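Local coordinates for glycosyl hydrolases family 31 family protein (Aspergillus niger, PDB 6DRU) that hydrolyses xyloglucan oligosaccharides, releasing alpha-xylose from the non-reducing terminal glucose, at residues P145-Y150 and M182-Y187; R241-P246 and S461-V466; I253-R258 and R555-R560. All coordinates share one frame; numbering follows the deposited sequence.

Overall arrangement
The three contacts run from the N-terminal beta region into the catalytic barrel of this family 31 hydrolase. Interaction 1 pairs the edge of an N-terminal sheet and lies across the chain's centre from interaction 3, their centres about 38 Å apart. Interactions 2 and 3 both belong to the TIM barrel, with centres about 24 Å apart and nearest atoms about 7 Å apart; the loop of 241-246 leads into the strand that interaction 3 joins to 555-560. Interaction 3 holds the xylose: the His557 side chain is about 6 Å from that of Asp487, the likely proton donor, and about 7 Å from that of active-site Asp395. Interactions 1 and 2 lie away from the pocket.

Interaction 1: P145-Y150 and M182-Y187; sequences PDEQIY and MSNKGY
Glu147 OE1 takes two hydroxyl hydrogen bonds, from Ser183 OG on its anti lone pair (2.7 Å) and from Tyr187 OH on its syn lone pair (2.7 Å), beside an antiparallel pairing at the edge of an N-terminal beta sheet. Ser183 OG reaches it anti to its own backbone N (chi1 176°). Two donors on one oxygen restrain the carboxylate's rotation; its plane is turned 57° from the Tyr187 ring. OE2 faces Lys185 across a long salt bridge, while Lys185 NZ also bonds Thr144 OG1. Next to this, Asn184 OD1 receives Gln148 N at 3.1 Å, the donor standing well above the amide plane. Asn184 N returns a weak bond to Gln148 O. In the strands proper, Tyr150 and Met182 form the hydrogen-bonded pair, and Ile149 and Ser183 the non-hydrogen-bonded one. Packing spreads outward from there: the Gln148 and Asn184 side chains cross at about a right angle, with Gln148 CG nearest ND2, and Met182 continues onto helix 228-239, while Tyr150 stacks on Tyr618. One face of the Tyr187 ring lies against Ser183 CB. As the chain turns after the strand, an ST turn forms, Ser183 OG accepting Lys185 N at 3.3 Å.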
loop_
_atom_site.group_PDB
_atom_site.type_symbol
_atom_site.label_atom_id
_atom_site.label_comp_id
_atom_site.label_asym_id
_atom_site.label_seq_id
_atom_site.Cartn_x
_atom_site.Cartn_y
_atom_site.Cartn_z
ATOM N N PRO A 145 27.658 4.122 24.504
ATOM C CA PRO A 145 28.682 3.661 23.552
ATOM C C PRO A 145 29.460 2.450 24.036
ATOM O O PRO A 145 29.977 1.689 23.209
ATOM C CB PRO A 145 29.593 4.888 23.399
ATOM C CG PRO A 145 28.749 6.048 23.808
ATOM C CD PRO A 145 27.860 5.529 24.892
ATOM N N ASP A 146 29.553 2.245 25.347
ATOM C CA ASP A 146 30.341 1.166 25.922
ATOM C C ASP A 146 29.569 -0.142 26.059
ATOM O O ASP A 146 30.140 -1.136 26.524
ATOM C CB ASP A 146 30.885 1.595 27.292
ATOM C CG ASP A 146 29.780 1.927 28.283
ATOM O OD1 ASP A 146 29.182 0.995 28.864
ATOM O OD2 ASP A 146 29.504 3.131 28.475
ATOM N N GLU A 147 28.297 -0.172 25.669
ATOM C CA GLU A 147 27.453 -1.326 25.937
ATOM C C GLU A 147 27.841 -2.501 25.044
ATOM O O GLU A 147 28.420 -2.339 23.968
ATOM C CB GLU A 147 25.979 -0.979 25.724
ATOM C CG GLU A 147 25.025 -1.763 26.608
ATOM C CD GLU A 147 23.602 -1.243 26.544
ATOM O OE1 GLU A 147 22.681 -1.987 26.939
ATOM O OE2 GLU A 147 23.404 -0.097 26.084
ATOM N N GLN A 148 27.514 -3.703 25.514
ATOM C CA GLN A 148 27.792 -4.934 24.792
ATOM C C GLN A 148 26.516 -5.755 24.683
ATOM O O GLN A 148 25.772 -5.894 25.659
ATOM C CB GLN A 148 28.892 -5.747 25.484
ATOM C CG GLN A 148 30.237 -5.044 25.531
ATOM C CD GLN A 148 31.336 -5.924 26.091
ATOM O OE1 GLN A 148 31.287 -7.149 25.972
ATOM N NE2 GLN A 148 32.328 -5.304 26.714
ATOM N N ILE A 149 26.265 -6.294 23.493
ATOM C CA ILE A 149 25.044 -7.034 23.196
ATOM C C ILE A 149 25.427 -8.463 22.840
ATOM O O ILE A 149 26.231 -8.685 21.927
ATOM C CB ILE A 149 24.247 -6.383 22.056
ATOM C CG1 ILE A 149 23.946 -4.917 22.381
ATOM C CG2 ILE A 149 22.969 -7.155 21.796
ATOM C CD1 ILE A 149 23.211 -4.717 23.685
ATOM N N TYR A 150 24.850 -9.427 23.554
ATOM C CA TYR A 150 25.093 -10.843 23.321
ATOM C C TYR A 150 23.792 -11.533 22.938
ATOM O O TYR A 150 22.739 -11.259 23.522
ATOM C CB TYR A 150 25.682 -11.521 24.563
ATOM C CG TYR A 150 26.817 -10.762 25.208
ATOM C CD1 TYR A 150 27.868 -10.267 24.448
ATOM C CD2 TYR A 150 26.838 -10.538 26.580
ATOM C CE1 TYR A 150 28.906 -9.571 25.035
ATOM C CE2 TYR A 150 27.872 -9.844 27.176
ATOM C CZ TYR A 150 28.905 -9.363 26.400
ATOM O OH TYR A 150 29.936 -8.672 26.991
ATOM N N MET A 182 21.180 -10.344 25.704
ATOM C CA MET A 182 21.643 -9.915 27.016
ATOM C C MET A 182 22.584 -8.729 26.853
ATOM O O MET A 182 23.348 -8.658 25.886
ATOM C CB MET A 182 22.376 -11.039 27.753
ATOM C CG MET A 182 21.552 -12.281 28.021
ATOM S SD MET A 182 22.499 -13.494 28.966
ATOM C CE MET A 182 23.966 -13.654 27.950
ATOM N N SER A 183 22.522 -7.802 27.801
ATOM C CA SER A 183 23.437 -6.675 27.859
ATOM C C SER A 183 24.342 -6.815 29.076
ATOM O O SER A 183 23.936 -7.350 30.112
ATOM C CB SER A 183 22.678 -5.348 27.917
ATOM O OG SER A 183 23.569 -4.258 28.067
ATOM N N ASN A 184 25.578 -6.332 28.942
ATOM C CA ASN A 184 26.500 -6.370 30.070
ATOM C C ASN A 184 26.126 -5.386 31.172
ATOM O O ASN A 184 26.729 -5.435 32.248
ATOM C CB ASN A 184 27.933 -6.115 29.595
ATOM C CG ASN A 184 28.084 -4.797 28.870
ATOM O OD1 ASN A 184 27.098 -4.152 28.517
ATOM N ND2 ASN A 184 29.326 -4.387 28.643
ATOM N N LYS A 185 25.149 -4.506 30.939
ATOM C CA LYS A 185 24.640 -3.659 32.011
ATOM C C LYS A 185 23.834 -4.440 33.039
ATOM O O LYS A 185 23.503 -3.885 34.092
ATOM C CB LYS A 185 23.780 -2.532 31.438
ATOM C CG LYS A 185 24.577 -1.374 30.875
ATOM C CD LYS A 185 23.692 -0.164 30.634
ATOM C CE LYS A 185 24.496 0.997 30.075
ATOM N NZ LYS A 185 23.625 2.029 29.450
ATOM N N GLY A 186 23.513 -5.700 32.762
ATOM C CA GLY A 186 22.778 -6.514 33.705
ATOM C C GLY A 186 21.294 -6.592 33.415
ATOM O O GLY A 186 20.472 -6.488 34.330
ATOM N N TYR A 187 20.932 -6.777 32.148
ATOM C CA TYR A 187 19.531 -6.971 31.812
ATOM C C TYR A 187 19.422 -7.721 30.495
ATOM O O TYR A 187 20.331 -7.684 29.663
ATOM C CB TYR A 187 18.770 -5.640 31.734
ATOM C CG TYR A 187 19.099 -4.784 30.531
ATOM C CD1 TYR A 187 20.176 -3.908 30.552
ATOM C CD2 TYR A 187 18.319 -4.839 29.380
ATOM C CE1 TYR A 187 20.476 -3.116 29.460
ATOM C CE2 TYR A 187 18.614 -4.052 28.280
ATOM C CZ TYR A 187 19.693 -3.192 28.327
ATOM O OH TYR A 187 19.994 -2.405 27.241
#

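Interaction 2: R241-P246 and S461-V466; sequences RAPAPP and SACDHV
Pro243 and Pro246, three residues apart, both pack on Cys463 where two irregular loops run in the same direction; by CA positions, Pro243 is nearest Ser461 and Pro246 nearest Asp464. Between the two prolines, Cys463 N gives its hydrogen to Ala244 O at 2.9 Å. This bond is almost straight (174° at the hydrogen) and meets the carbonyl nearly end-on; it is the one hydrogen bond between the two segments.

The dense part of the contact lies around the cysteine. Its SG, anti to the carbonyl carbon (chi1 -59°), meets Pro243 CG at 3.4 Å with CB of the same ring close by, while the sulfur itself is tied to Cys480 in a disulfide. Pro243 CB also touches Ser461 O. At the other end, Pro246 CD sits in a corner made by Cys463 CB at 3.6 Å and Val466 CG1 at 3.6 Å; the proline ring and the valine side chain are inclined to each other. Pro246 CB is turned to the carbonyl oxygens of Cys463 and Asp464, so this ring meets apolar atoms at one corner and backbone oxygens at another.

The other side is looser. Asp464 and Ala462 are exposed, and the CB atoms of Ser461 and Asp464 point away from the proline-rich segment. Ser461 OG bonds Lys458 O instead, and Arg452 of helix 439-455 takes hold of the loop through the carbonyls of Ser461 and Ala462.

These loops lead into barrel strands 252-254 and 467-469, which stand four places apart in the strand order. They therefore meet across the end of the barrel where its strands begin, an arrangement of a TIM barrel whose catalytic residues lie at the other end.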
loop_
_atom_site.group_PDB
_atom_site.type_symbol
_atom_site.label_atom_id
_atom_site.label_comp_id
_atom_site.label_asym_id
_atom_site.label_seq_id
_atom_site.Cartn_x
_atom_site.Cartn_y
_atom_site.Cartn_z
ATOM N N ARG A 241 11.881 -23.917 28.993
ATOM C CA ARG A 241 12.930 -24.740 29.577
ATOM C C ARG A 241 13.102 -25.998 28.737
ATOM O O ARG A 241 12.133 -26.726 28.495
ATOM C CB ARG A 241 12.595 -25.108 31.023
ATOM C CG ARG A 241 12.715 -23.957 32.008
ATOM C CD ARG A 241 14.160 -23.732 32.425
ATOM N NE ARG A 241 14.312 -22.522 33.227
ATOM C CZ ARG A 241 13.902 -22.405 34.486
ATOM N NH1 ARG A 241 13.309 -23.428 35.088
ATOM N NH2 ARG A 241 14.080 -21.267 35.142
ATOM N N ALA A 242 14.330 -26.244 28.289
ATOM C CA ALA A 242 14.580 -27.354 27.387
ATOM C C ALA A 242 14.284 -28.687 28.074
ATOM O O ALA A 242 14.411 -28.811 29.295
ATOM C CB ALA A 242 16.026 -27.335 26.903
ATOM N N PRO A 243 13.886 -29.694 27.312
ATOM C CA PRO A 243 13.682 -31.033 27.871
ATOM C C PRO A 243 15.011 -31.768 28.014
ATOM O O PRO A 243 16.070 -31.280 27.625
ATOM C CB PRO A 243 12.782 -31.700 26.832
ATOM C CG PRO A 243 13.156 -31.032 25.553
ATOM C CD PRO A 243 13.480 -29.612 25.899
ATOM N N ALA A 244 14.936 -32.965 28.590
ATOM C CA ALA A 244 16.193 -33.700 28.617
ATOM C C ALA A 244 16.329 -34.551 27.356
ATOM O O ALA A 244 15.370 -35.209 26.945
ATOM C CB ALA A 244 16.272 -34.595 29.850
ATOM N N PRO A 245 17.509 -34.553 26.730
ATOM C CA PRO A 245 17.655 -35.266 25.464
ATOM C C PRO A 245 17.701 -36.775 25.693
ATOM O O PRO A 245 18.080 -37.232 26.777
ATOM C CB PRO A 245 18.996 -34.742 24.919
ATOM C CG PRO A 245 19.772 -34.428 26.148
ATOM C CD PRO A 245 18.764 -33.903 27.145
ATOM N N PRO A 246 17.309 -37.560 24.693
ATOM C CA PRO A 246 17.490 -39.014 24.807
ATOM C C PRO A 246 18.968 -39.363 24.808
ATOM O O PRO A 246 19.773 -38.722 24.131
ATOM C CB PRO A 246 16.782 -39.557 23.563
ATOM C CG PRO A 246 16.822 -38.433 22.593
ATOM C CD PRO A 246 16.718 -37.175 23.405
ATOM N N SER A 461 9.097 -32.820 29.216
ATOM C CA SER A 461 9.597 -34.028 29.853
ATOM C C SER A 461 10.693 -34.651 28.993
ATOM O O SER A 461 11.080 -34.118 27.949
ATOM C CB SER A 461 8.455 -35.013 30.100
ATOM O OG SER A 461 7.945 -35.523 28.882
ATOM N N ALA A 462 11.203 -35.798 29.435
ATOM C CA ALA A 462 12.310 -36.443 28.740
ATOM C C ALA A 462 11.914 -36.815 27.315
ATOM O O ALA A 462 10.817 -37.322 27.068
ATOM C CB ALA A 462 12.761 -37.687 29.504
ATOM N N CYS A 463 12.819 -36.553 26.375
ATOM C CA CYS A 463 12.584 -36.879 24.976
ATOM C C CYS A 463 12.963 -38.324 24.692
ATOM O O CYS A 463 13.938 -38.846 25.240
ATOM C CB CYS A 463 13.393 -35.959 24.058
ATOM S SG CYS A 463 13.061 -34.192 24.205
ATOM N N ASP A 464 12.178 -38.973 23.836
ATOM C CA ASP A 464 12.566 -40.262 23.279
ATOM C C ASP A 464 13.253 -40.116 21.933
ATOM O O ASP A 464 14.082 -40.957 21.569
ATOM C CB ASP A 464 11.341 -41.169 23.123
ATOM C CG ASP A 464 10.918 -41.812 24.428
ATOM O OD1 ASP A 464 11.546 -41.523 25.470
ATOM O OD2 ASP A 464 9.952 -42.603 24.412
ATOM N N HIS A 465 12.925 -39.062 21.190
ATOM C CA HIS A 465 13.478 -38.825 19.867
ATOM C C HIS A 465 13.737 -37.334 19.705
ATOM O O HIS A 465 13.250 -36.509 20.483
ATOM C CB HIS A 465 12.534 -39.348 18.779
ATOM C CG HIS A 465 11.983 -40.709 19.069
ATOM N ND1 HIS A 465 12.697 -41.866 18.839
ATOM C CD2 HIS A 465 10.796 -41.096 19.592
ATOM C CE1 HIS A 465 11.968 -42.909 19.197
ATOM N NE2 HIS A 465 10.810 -42.469 19.656
ATOM N N VAL A 466 14.515 -36.987 18.680
ATOM C CA VAL A 466 14.896 -35.607 18.413
ATOM C C VAL A 466 14.578 -35.264 16.965
ATOM O O VAL A 466 14.287 -36.130 16.140
ATOM C CB VAL A 466 16.387 -35.338 18.704
ATOM C CG1 VAL A 466 16.750 -35.778 20.106
ATOM C CG2 VAL A 466 17.254 -36.046 17.676
#

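Interaction 3: I253-R258 and R555-R560; sequences IQSKLR and RTHGSR. With XYS (alpha-D-xylopyranose), chain N; BGC (beta-D-glucopyranose), chain F; BGC (beta-D-glucopyranose), chain B.
His557 and Ser255 meet where the first and last strands of the TIM barrel run out toward the xylose pocket, with ND1 of His557 3.0 Å from Ser255 OG. The other nitrogen of the ring faces the sugar: NE2 donates to O4 of the xylose at 3.1 Å and is also hydrogen-bonded to its O3 at 3.0 Å. CG anti to the backbone N (chi1 177°) carries the ring out from its own segment, with xylose O4 in the plane of the ring at its edge. Leu257 contributes carbon, its CD1 lying against the same O4, while Ser559 OG bonds O2 of a bound glucose at 3.1 Å. Asp487, Asp285 and Arg470 supply further hydrogen bonds to the xylose.

The segments run parallel and are joined by backbone hydrogen bonds. Thr556 N binds Ile253 O at 3.1 Å, and beyond the strand ends Leu257 N binds Gly558 O at 3.1 Å, the donor tilted from that carbonyl's plane. Ser255 O is approached by the CA-H of His557. A water in the plane of the guanidinium, at its edge, accepts from Arg555 NE at 2.6 Å and also bonds Ser255 OG, linking the segments. Arg555 NH1 is paired with Asp516. Thr556 OG1 finds Asn572 and Tyr541, and Lys256 NZ reaches Thr569 and Cys570 O. Arg560 bonds Gly519 O and Tyr577, with a weak bond back to His557 O.

Apolar packing runs the length of the contact, from Ile253 CB and CG2 against Arg555 CB to Leu257 CD1 near Ser559 CB. Strand 252-254 lies between strand 281-284, touched by Ile253, Gln254 and Ser255, and strand 554-555, thus closing the barrel, and Arg560 touches Tyr537 and Tyr541 of helix 535-548.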
loop_
_atom_site.group_PDB
_atom_site.type_symbol
_atom_site.label_atom_id
_atom_site.label_comp_id
_atom_site.label_asym_id
_atom_site.label_seq_id
_atom_site.Cartn_x
_atom_site.Cartn_y
_atom_site.Cartn_z
ATOM N N ILE A 253 27.029 -39.192 15.596
ATOM C CA ILE A 253 25.978 -39.086 14.591
ATOM C C ILE A 253 26.639 -39.083 13.219
ATOM O O ILE A 253 27.353 -38.138 12.860
ATOM C CB ILE A 253 25.115 -37.836 14.801
ATOM C CG1 ILE A 253 24.394 -37.915 16.148
ATOM C CG2 ILE A 253 24.117 -37.678 13.666
ATOM C CD1 ILE A 253 23.872 -36.588 16.640
ATOM N N GLN A 254 26.393 -40.139 12.447
ATOM C CA GLN A 254 26.956 -40.284 11.110
ATOM C C GLN A 254 25.973 -39.755 10.074
ATOM O O GLN A 254 24.789 -40.104 10.098
ATOM C CB GLN A 254 27.288 -41.748 10.823
ATOM C CG GLN A 254 27.886 -41.992 9.449
ATOM C CD GLN A 254 29.241 -41.335 9.281
ATOM O OE1 GLN A 254 30.067 -41.345 10.195
ATOM N NE2 GLN A 254 29.476 -40.754 8.111
ATOM N N SER A 255 26.466 -38.918 9.167
ATOM C CA SER A 255 25.627 -38.357 8.118
ATOM C C SER A 255 26.514 -37.883 6.980
ATOM O O SER A 255 27.720 -37.679 7.152
ATOM C CB SER A 255 24.767 -37.201 8.642
ATOM O OG SER A 255 24.025 -36.604 7.592
ATOM N N LYS A 256 25.898 -37.715 5.814
ATOM C CA LYS A 256 26.561 -37.145 4.648
ATOM C C LYS A 256 25.501 -36.870 3.591
ATOM O O LYS A 256 24.329 -37.220 3.751
ATOM C CB LYS A 256 27.648 -38.066 4.089
ATOM C CG LYS A 256 27.117 -39.235 3.279
ATOM C CD LYS A 256 28.217 -39.844 2.428
ATOM C CE LYS A 256 27.651 -40.798 1.391
ATOM N NZ LYS A 256 28.686 -41.214 0.404
ATOM N N LEU A 257 25.932 -36.244 2.504
ATOM C CA LEU A 257 25.094 -36.027 1.330
ATOM C C LEU A 257 25.670 -36.886 0.206
ATOM O O LEU A 257 26.658 -36.503 -0.426
ATOM C CB LEU A 257 25.049 -34.547 0.952
ATOM C CG LEU A 257 23.990 -34.025 -0.032
ATOM C CD1 LEU A 257 24.046 -32.509 -0.096
ATOM C CD2 LEU A 257 24.128 -34.598 -1.436
ATOM N N ARG A 258 25.065 -38.047 -0.045
ATOM C CA ARG A 258 23.942 -38.588 0.721
ATOM C C ARG A 258 23.923 -40.104 0.561
ATOM O O ARG A 258 24.454 -40.632 -0.416
ATOM C CB ARG A 258 22.607 -37.993 0.250
ATOM C CG ARG A 258 22.280 -38.245 -1.213
ATOM C CD ARG A 258 21.020 -37.499 -1.624
ATOM N NE ARG A 258 20.656 -37.745 -3.016
ATOM C CZ ARG A 258 19.820 -38.702 -3.412
ATOM N NH1 ARG A 258 19.259 -39.508 -2.519
ATOM N NH2 ARG A 258 19.543 -38.854 -4.700
ATOM N N ARG A 555 28.135 -34.451 15.402
ATOM C CA ARG A 555 27.579 -34.947 14.150
ATOM C C ARG A 555 28.472 -34.518 12.997
ATOM O O ARG A 555 28.894 -33.360 12.929
ATOM C CB ARG A 555 26.148 -34.439 13.931
ATOM C CG ARG A 555 25.695 -34.458 12.476
ATOM C CD ARG A 555 24.247 -34.010 12.331
ATOM N NE ARG A 555 23.935 -33.578 10.970
ATOM C CZ ARG A 555 24.139 -32.344 10.519
ATOM N NH1 ARG A 555 24.654 -31.429 11.327
ATOM N NH2 ARG A 555 23.832 -32.023 9.268
ATOM N N THR A 556 28.756 -35.456 12.099
ATOM C CA THR A 556 29.496 -35.184 10.877
ATOM C C THR A 556 28.543 -35.215 9.690
ATOM O O THR A 556 27.593 -36.005 9.663
ATOM C CB THR A 556 30.632 -36.195 10.681
ATOM O OG1 THR A 556 31.335 -35.898 9.468
ATOM C CG2 THR A 556 30.091 -37.623 10.628
ATOM N N HIS A 557 28.800 -34.348 8.717
ATOM C CA HIS A 557 27.947 -34.204 7.546
ATOM C C HIS A 557 28.658 -33.295 6.556
ATOM O O HIS A 557 29.504 -32.482 6.937
ATOM C CB HIS A 557 26.573 -33.628 7.917
ATOM C CG HIS A 557 25.676 -33.396 6.742
ATOM N ND1 HIS A 557 25.228 -34.419 5.934
ATOM C CD2 HIS A 557 25.147 -32.258 6.234
ATOM C CE1 HIS A 557 24.460 -33.922 4.981
ATOM N NE2 HIS A 557 24.394 -32.613 5.140
ATOM N N GLY A 558 28.316 -33.451 5.286
ATOM C CA GLY A 558 28.864 -32.589 4.258
ATOM C C GLY A 558 28.714 -33.203 2.888
ATOM O O GLY A 558 28.349 -34.369 2.733
ATOM N N SER A 559 29.002 -32.381 1.882
ATOM C CA SER A 559 29.000 -32.794 0.481
ATOM C C SER A 559 30.457 -32.781 0.024
ATOM O O SER A 559 30.981 -31.752 -0.403
ATOM C CB SER A 559 28.124 -31.877 -0.369
ATOM O OG SER A 559 28.017 -32.357 -1.699
ATOM N N ARG A 560 31.107 -33.934 0.124
ATOM C CA ARG A 560 32.533 -34.045 -0.138
ATOM C C ARG A 560 32.805 -34.274 -1.621
ATOM O O ARG A 560 31.936 -34.704 -2.384
ATOM C CB ARG A 560 33.140 -35.189 0.676
ATOM C CG ARG A 560 32.831 -35.137 2.163
ATOM C CD ARG A 560 33.631 -34.053 2.862
ATOM N NE ARG A 560 33.346 -34.015 4.292
ATOM C CZ ARG A 560 32.626 -33.067 4.884
ATOM N NH1 ARG A 560 32.131 -32.065 4.170
ATOM N NH2 ARG A 560 32.416 -33.114 6.193
HETATM C C1 XYS N . 20.534 -28.348 2.606
HETATM C C2 XYS N . 21.038 -28.725 3.980
HETATM C C3 XYS N . 22.077 -29.816 3.841
HETATM C C4 XYS N . 21.506 -30.962 3.035
HETATM C C5 XYS N . 20.935 -30.429 1.739
HETATM O O1 XYS N . 21.613 -27.902 1.818
HETATM O O2 XYS N . 21.605 -27.598 4.603
HETATM O O3 XYS N . 22.453 -30.278 5.117
HETATM O O4 XYS N . 22.529 -31.887 2.749
HETATM O O5 XYS N . 19.933 -29.473 2.008
HETATM C C2 BGC F . 25.916 -29.201 -2.734
HETATM C C3 BGC F . 24.663 -28.413 -2.895
HETATM C C4 BGC F . 24.997 -26.933 -3.143
HETATM C C5 BGC F . 25.985 -26.812 -4.265
HETATM C C6 BGC F . 26.369 -25.350 -4.448
HETATM C C1 BGC F . 26.792 -28.948 -3.934
HETATM O O2 BGC F . 25.606 -30.610 -2.643
HETATM O O3 BGC F . 23.900 -28.531 -1.748
HETATM O O4 BGC F . 23.827 -26.231 -3.497
HETATM O O5 BGC F . 27.144 -27.563 -3.962
HETATM O O6 BGC F . 27.189 -25.221 -5.587
HETATM C C2 BGC B . 30.841 -28.850 -6.230
HETATM C C3 BGC B . 29.891 -28.604 -5.109
HETATM C C4 BGC B . 28.844 -29.728 -5.049
HETATM C C5 BGC B . 29.533 -31.064 -5.032
HETATM C C6 BGC B . 28.487 -32.172 -5.007
HETATM C C1 BGC B . 31.410 -30.244 -6.104
HETATM O O1 BGC B . 32.317 -30.468 -7.133
HETATM O O2 BGC B . 31.907 -27.876 -6.178
HETATM O O3 BGC B . 29.262 -27.389 -5.311
HETATM O O4 BGC B . 28.059 -29.596 -3.884
HETATM O O5 BGC B . 30.347 -31.201 -6.183
HETATM O O6 BGC B . 28.339 -32.717 -6.298
HETATM O O HOH W 1 22.353 -34.736 9.280
#